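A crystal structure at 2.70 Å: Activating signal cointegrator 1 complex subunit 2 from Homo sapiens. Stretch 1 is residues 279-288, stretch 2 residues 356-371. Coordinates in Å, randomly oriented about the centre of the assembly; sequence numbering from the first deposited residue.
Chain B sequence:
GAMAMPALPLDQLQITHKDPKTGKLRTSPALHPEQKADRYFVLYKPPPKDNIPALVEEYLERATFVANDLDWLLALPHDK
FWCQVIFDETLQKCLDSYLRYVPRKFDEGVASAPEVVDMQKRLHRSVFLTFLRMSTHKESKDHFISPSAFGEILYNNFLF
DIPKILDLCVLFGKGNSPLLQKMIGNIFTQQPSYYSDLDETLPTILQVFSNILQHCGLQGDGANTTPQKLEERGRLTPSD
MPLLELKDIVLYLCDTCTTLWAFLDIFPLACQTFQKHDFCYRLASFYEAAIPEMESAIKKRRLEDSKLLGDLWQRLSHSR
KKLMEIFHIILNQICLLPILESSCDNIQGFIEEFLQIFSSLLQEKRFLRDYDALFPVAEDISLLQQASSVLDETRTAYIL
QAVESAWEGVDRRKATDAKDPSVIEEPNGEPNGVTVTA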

# COMPACT_ATOMS: atom_id res chain seq x y z
N PHE B 279 -25.36 -8.60 -5.93
CA PHE B 279 -24.75 -7.47 -5.22
C PHE B 279 -25.55 -6.18 -5.38
O PHE B 279 -25.74 -5.45 -4.40
CB PHE B 279 -23.31 -7.27 -5.69
CG PHE B 279 -22.45 -6.54 -4.70
CD1 PHE B 279 -21.84 -7.23 -3.67
CD2 PHE B 279 -22.27 -5.17 -4.79
CE1 PHE B 279 -21.05 -6.56 -2.74
CE2 PHE B 279 -21.48 -4.50 -3.87
CZ PHE B 279 -20.87 -5.19 -2.84
N CYS B 280 -26.01 -5.89 -6.60
CA CYS B 280 -26.79 -4.67 -6.84
C CYS B 280 -27.97 -4.55 -5.89
O CYS B 280 -28.24 -3.47 -5.35
CB CYS B 280 -27.27 -4.61 -8.28
SG CYS B 280 -26.02 -4.25 -9.51
N TYR B 281 -28.71 -5.65 -5.70
CA TYR B 281 -29.84 -5.60 -4.78
C TYR B 281 -29.37 -5.49 -3.34
O TYR B 281 -29.97 -4.76 -2.53
CB TYR B 281 -30.74 -6.82 -4.95
CG TYR B 281 -31.78 -6.92 -3.85
CD1 TYR B 281 -32.81 -6.00 -3.75
CD2 TYR B 281 -31.70 -7.92 -2.88
CE1 TYR B 281 -33.74 -6.06 -2.73
CE2 TYR B 281 -32.63 -7.99 -1.85
CZ TYR B 281 -33.65 -7.06 -1.79
OH TYR B 281 -34.58 -7.13 -0.77
N ARG B 282 -28.31 -6.21 -2.99
CA ARG B 282 -27.86 -6.21 -1.60
C ARG B 282 -27.44 -4.82 -1.16
O ARG B 282 -27.78 -4.38 -0.05
CB ARG B 282 -26.73 -7.22 -1.41
CG ARG B 282 -27.23 -8.64 -1.14
CD ARG B 282 -28.02 -8.71 0.15
NE ARG B 282 -27.17 -8.66 1.33
CZ ARG B 282 -26.52 -9.71 1.83
NH1 ARG B 282 -26.62 -10.90 1.24
NH2 ARG B 282 -25.77 -9.58 2.92
N LEU B 283 -26.74 -4.08 -2.02
CA LEU B 283 -26.32 -2.75 -1.61
C LEU B 283 -27.46 -1.76 -1.70
O LEU B 283 -27.50 -0.82 -0.90
CB LEU B 283 -25.11 -2.28 -2.43
CG LEU B 283 -25.20 -1.62 -3.79
CD1 LEU B 283 -25.43 -0.13 -3.68
CD2 LEU B 283 -23.91 -1.89 -4.53
N ALA B 284 -28.40 -1.96 -2.61
CA ALA B 284 -29.58 -1.10 -2.65
C ALA B 284 -30.38 -1.22 -1.35
O ALA B 284 -30.75 -0.21 -0.73
CB ALA B 284 -30.45 -1.45 -3.86
N SER B 285 -30.67 -2.45 -0.93
CA SER B 285 -31.45 -2.63 0.28
C SER B 285 -30.66 -2.23 1.52
O SER B 285 -31.24 -1.69 2.48
CB SER B 285 -31.92 -4.08 0.39
OG SER B 285 -30.94 -4.93 -0.13
N PHE B 286 -29.35 -2.47 1.52
CA PHE B 286 -28.52 -1.96 2.61
C PHE B 286 -28.61 -0.44 2.69
O PHE B 286 -28.69 0.12 3.78
CB PHE B 286 -27.07 -2.38 2.44
CG PHE B 286 -26.13 -1.70 3.39
CD1 PHE B 286 -25.95 -2.18 4.67
CD2 PHE B 286 -25.44 -0.56 3.01
CE1 PHE B 286 -25.09 -1.55 5.56
CE2 PHE B 286 -24.58 0.09 3.89
CZ PHE B 286 -24.41 -0.41 5.16
N TYR B 287 -28.54 0.23 1.53
CA TYR B 287 -28.71 1.67 1.49
C TYR B 287 -30.02 2.08 2.13
O TYR B 287 -30.05 2.91 3.05
CB TYR B 287 -28.64 2.14 0.03
CG TYR B 287 -28.37 3.62 -0.15
CD1 TYR B 287 -29.41 4.53 -0.16
CD2 TYR B 287 -27.08 4.09 -0.33
CE1 TYR B 287 -29.18 5.88 -0.32
CE2 TYR B 287 -26.83 5.44 -0.49
CZ TYR B 287 -27.89 6.33 -0.48
OH TYR B 287 -27.67 7.68 -0.65
N GLU B 288 -31.11 1.45 1.71
CA GLU B 288 -32.43 1.77 2.27
C GLU B 288 -32.47 1.58 3.78
O GLU B 288 -33.03 2.41 4.50
CB GLU B 288 -33.50 0.91 1.60
CG GLU B 288 -34.13 1.58 0.43
CD GLU B 288 -35.16 2.60 0.82
OE1 GLU B 288 -35.59 2.59 1.99
OE2 GLU B 288 -35.55 3.41 -0.04
N GLN B 356 -34.57 -6.99 -14.69
CA GLN B 356 -34.72 -7.76 -13.46
C GLN B 356 -34.10 -7.02 -12.28
O GLN B 356 -34.70 -6.91 -11.20
CB GLN B 356 -34.07 -9.13 -13.64
CG GLN B 356 -34.16 -10.04 -12.43
CD GLN B 356 -34.10 -11.50 -12.81
OE1 GLN B 356 -34.73 -11.94 -13.77
NE2 GLN B 356 -33.33 -12.27 -12.05
N ILE B 357 -32.88 -6.50 -12.47
CA ILE B 357 -32.20 -5.78 -11.40
C ILE B 357 -33.08 -4.65 -10.89
O ILE B 357 -33.21 -4.46 -9.67
CB ILE B 357 -30.84 -5.25 -11.88
CG1 ILE B 357 -29.83 -6.39 -12.04
CG2 ILE B 357 -30.29 -4.23 -10.89
CD1 ILE B 357 -28.51 -5.93 -12.59
N PHE B 358 -33.72 -3.90 -11.79
CA PHE B 358 -34.50 -2.77 -11.30
C PHE B 358 -35.85 -3.19 -10.72
O PHE B 358 -36.32 -2.61 -9.73
CB PHE B 358 -34.66 -1.72 -12.40
CG PHE B 358 -33.46 -0.83 -12.52
CD1 PHE B 358 -33.31 0.27 -11.69
CD2 PHE B 358 -32.45 -1.11 -13.43
CE1 PHE B 358 -32.19 1.08 -11.79
CE2 PHE B 358 -31.33 -0.31 -13.53
CZ PHE B 358 -31.21 0.79 -12.71
N SER B 359 -36.47 -4.22 -11.31
CA SER B 359 -37.70 -4.77 -10.74
C SER B 359 -37.49 -5.23 -9.30
O SER B 359 -38.41 -5.17 -8.49
CB SER B 359 -38.20 -5.92 -11.60
OG SER B 359 -37.34 -7.05 -11.47
N SER B 360 -36.28 -5.69 -8.97
CA SER B 360 -36.05 -6.21 -7.63
C SER B 360 -35.86 -5.11 -6.60
O SER B 360 -35.84 -5.40 -5.39
CB SER B 360 -34.84 -7.15 -7.61
OG SER B 360 -33.69 -6.57 -8.23
N LEU B 361 -35.75 -3.84 -7.02
CA LEU B 361 -35.56 -2.76 -6.06
C LEU B 361 -36.52 -1.59 -6.30
O LEU B 361 -36.28 -0.49 -5.79
CB LEU B 361 -34.11 -2.27 -6.07
CG LEU B 361 -33.38 -2.12 -7.40
CD1 LEU B 361 -33.90 -0.94 -8.22
CD2 LEU B 361 -31.89 -1.96 -7.13
N LEU B 362 -37.58 -1.80 -7.08
CA LEU B 362 -38.68 -0.84 -7.16
C LEU B 362 -39.10 -0.26 -5.81
O LEU B 362 -39.42 0.92 -5.72
CB LEU B 362 -39.92 -1.49 -7.79
CG LEU B 362 -39.82 -2.00 -9.22
CD1 LEU B 362 -41.11 -2.71 -9.60
CD2 LEU B 362 -39.53 -0.85 -10.16
N GLN B 363 -39.12 -1.09 -4.76
CA GLN B 363 -39.61 -0.64 -3.46
C GLN B 363 -38.60 0.19 -2.67
O GLN B 363 -38.99 0.80 -1.67
CB GLN B 363 -40.05 -1.85 -2.62
CG GLN B 363 -41.50 -2.26 -2.81
CD GLN B 363 -42.47 -1.10 -2.64
OE1 GLN B 363 -43.10 -0.66 -3.60
NE2 GLN B 363 -42.60 -0.60 -1.42
N GLU B 364 -37.34 0.24 -3.10
CA GLU B 364 -36.29 0.95 -2.36
C GLU B 364 -36.26 2.42 -2.76
O GLU B 364 -35.32 2.91 -3.39
CB GLU B 364 -34.95 0.28 -2.60
CG GLU B 364 -35.01 -1.23 -2.70
CD GLU B 364 -35.43 -1.88 -1.40
OE1 GLU B 364 -35.34 -1.23 -0.34
OE2 GLU B 364 -35.85 -3.06 -1.43
N LYS B 365 -37.30 3.14 -2.34
CA LYS B 365 -37.57 4.46 -2.91
C LYS B 365 -36.48 5.48 -2.57
O LYS B 365 -36.11 6.30 -3.41
CB LYS B 365 -38.94 4.96 -2.44
CG LYS B 365 -40.11 4.12 -2.91
CD LYS B 365 -41.40 4.48 -2.16
CE LYS B 365 -41.94 5.85 -2.58
NZ LYS B 365 -43.21 6.20 -1.88
N ARG B 366 -35.95 5.44 -1.34
CA ARG B 366 -34.90 6.38 -0.97
C ARG B 366 -33.63 6.11 -1.77
O ARG B 366 -32.99 7.04 -2.28
CB ARG B 366 -34.61 6.30 0.53
CG ARG B 366 -33.31 6.97 0.95
CD ARG B 366 -33.30 8.45 0.59
NE ARG B 366 -32.00 9.05 0.83
CZ ARG B 366 -31.68 9.71 1.94
NH1 ARG B 366 -32.58 9.85 2.91
NH2 ARG B 366 -30.47 10.23 2.09
N PHE B 367 -33.23 4.85 -1.87
CA PHE B 367 -32.08 4.53 -2.71
C PHE B 367 -32.36 4.87 -4.17
O PHE B 367 -31.48 5.38 -4.87
CB PHE B 367 -31.72 3.05 -2.59
CG PHE B 367 -30.85 2.56 -3.70
CD1 PHE B 367 -29.49 2.82 -3.69
CD2 PHE B 367 -31.39 1.87 -4.77
CE1 PHE B 367 -28.68 2.38 -4.72
CE2 PHE B 367 -30.59 1.43 -5.81
CZ PHE B 367 -29.23 1.69 -5.77
N LEU B 368 -33.58 4.60 -4.64
CA LEU B 368 -33.90 4.89 -6.03
C LEU B 368 -33.77 6.38 -6.32
O LEU B 368 -33.19 6.78 -7.33
CB LEU B 368 -35.31 4.41 -6.37
CG LEU B 368 -35.41 3.35 -7.46
CD1 LEU B 368 -36.87 3.11 -7.82
CD2 LEU B 368 -34.60 3.74 -8.70
N ARG B 369 -34.29 7.21 -5.42
CA ARG B 369 -34.26 8.65 -5.62
C ARG B 369 -32.83 9.17 -5.74
O ARG B 369 -32.48 9.85 -6.71
CB ARG B 369 -35.01 9.32 -4.47
CG ARG B 369 -34.93 10.83 -4.40
CD ARG B 369 -35.22 11.32 -2.97
NE ARG B 369 -36.09 10.41 -2.22
CZ ARG B 369 -36.20 10.41 -0.90
NH1 ARG B 369 -35.48 11.27 -0.17
NH2 ARG B 369 -37.01 9.55 -0.30
N ASP B 370 -31.98 8.81 -4.78
CA ASP B 370 -30.59 9.25 -4.77
C ASP B 370 -29.81 8.69 -5.96
O ASP B 370 -29.05 9.41 -6.63
CB ASP B 370 -29.93 8.84 -3.45
CG ASP B 370 -30.55 9.53 -2.24
OD1 ASP B 370 -31.42 10.41 -2.40
OD2 ASP B 370 -30.17 9.16 -1.10
N TYR B 371 -29.99 7.39 -6.24
CA TYR B 371 -29.32 6.77 -7.37
C TYR B 371 -29.72 7.42 -8.68
O TYR B 371 -28.87 7.62 -9.55
CB TYR B 371 -29.62 5.27 -7.42
CG TYR B 371 -29.09 4.62 -8.67
CD1 TYR B 371 -27.74 4.33 -8.80
CD2 TYR B 371 -29.92 4.33 -9.74
CE1 TYR B 371 -27.24 3.76 -9.95
CE2 TYR B 371 -29.43 3.76 -10.89
CZ TYR B 371 -28.08 3.47 -10.99
OH TYR B 371 -27.57 2.90 -12.13

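Residues 279-288 form one helical segment. Stretch 2 ends one helix, passes through a type I turn from Leu 361 to Glu 364, and starts another helix at Lys 365. The axes of helices 279-288 and 365-371 approach to 8.4 Å, with 106° between their N-to-C directions. Together the two stretches bury 664 Å², counting both sides.

Apolar packing centres on Phe 367. Its side chain is a knob in a hole formed by Leu 283, Ala 284, Tyr 287 and Glu 288. Ala 284 CB lies over one face of the ring, 3.7 Å from its centroid and 21° off the ring normal, a CH-pi contact. The closest atoms of this pair are Ala 284 CB and Phe 367 CE2, at 3.5 Å. The small methyl group of alanine lets the ring come close to the helix backbone. The same Ala 284 CB touches Leu 361 CD2 at 3.6 Å, so one methyl packs against both the turn and the second helix. The CA-to-CB bond of Leu 283 points sideways relative to stretch 2, but the end of the side chain comes nearer, and Leu 283 CD1 reaches Phe 367 CE1 at 4.2 Å. Further back along the helix, Cys 280 CB packs on Ile 357 CG2 at 4.0 Å. Cys 280, Leu 283, Ala 284, Ile 357, Leu 361 and Phe 367 are buried, and their apolar surfaces suit the site; Glu 288, at the side of the hole, is partly exposed.

The aromatic contact pairs Phe 367 with Tyr 287. The edge of Phe 367 is directed toward the face of Tyr 287 in an offset arrangement. The centroids are 5.6 Å apart and the planes meet at 66°. Both side chains have chi1 in the t well. Tyr 287 CD1 also meets Phe 367 CB at 3.7 Å.

Polar contacts flank this packing. Tyr 287 OH donates a hydrogen bond to Asp 370 OD2 at 2.9 Å. The tyrosine thus combines an apolar ring with a polar tip. The same carboxylate oxygen is held within stretch 2 by a salt bridge, Arg 366 NE to Asp 370 OD2 at 2.7 Å. Arg 366 therefore helps fix the acceptor that Tyr 287 uses.

Glu 288 meets the start of the second helix, where the first backbone NH groups lack partners from a preceding turn. Glu 288 OE2 accepts a very short hydrogen bond from Arg 366 N at 2.4 Å and a longer one from Phe 367 N at 3.3 Å. Lys 365 N is 2.9 Å from Glu 288 OE2, but the angle is too poor for a hydrogen bond. A carboxylate suits this place because it can accept from more than one NH.

Glu 364, at the N-cap position, brings a second acid close. Glu 288 OE1 and Glu 364 OE1 are 4.5 Å apart, a like-charge approach with no attraction to offer. Glu 364 OE2 lies at the edge of the Tyr 281 ring, 3.9 Å from Tyr 281 CE1. The same Tyr 281 CE1 is 3.5 Å from Ser 360 O, in a more exposed part of the contact.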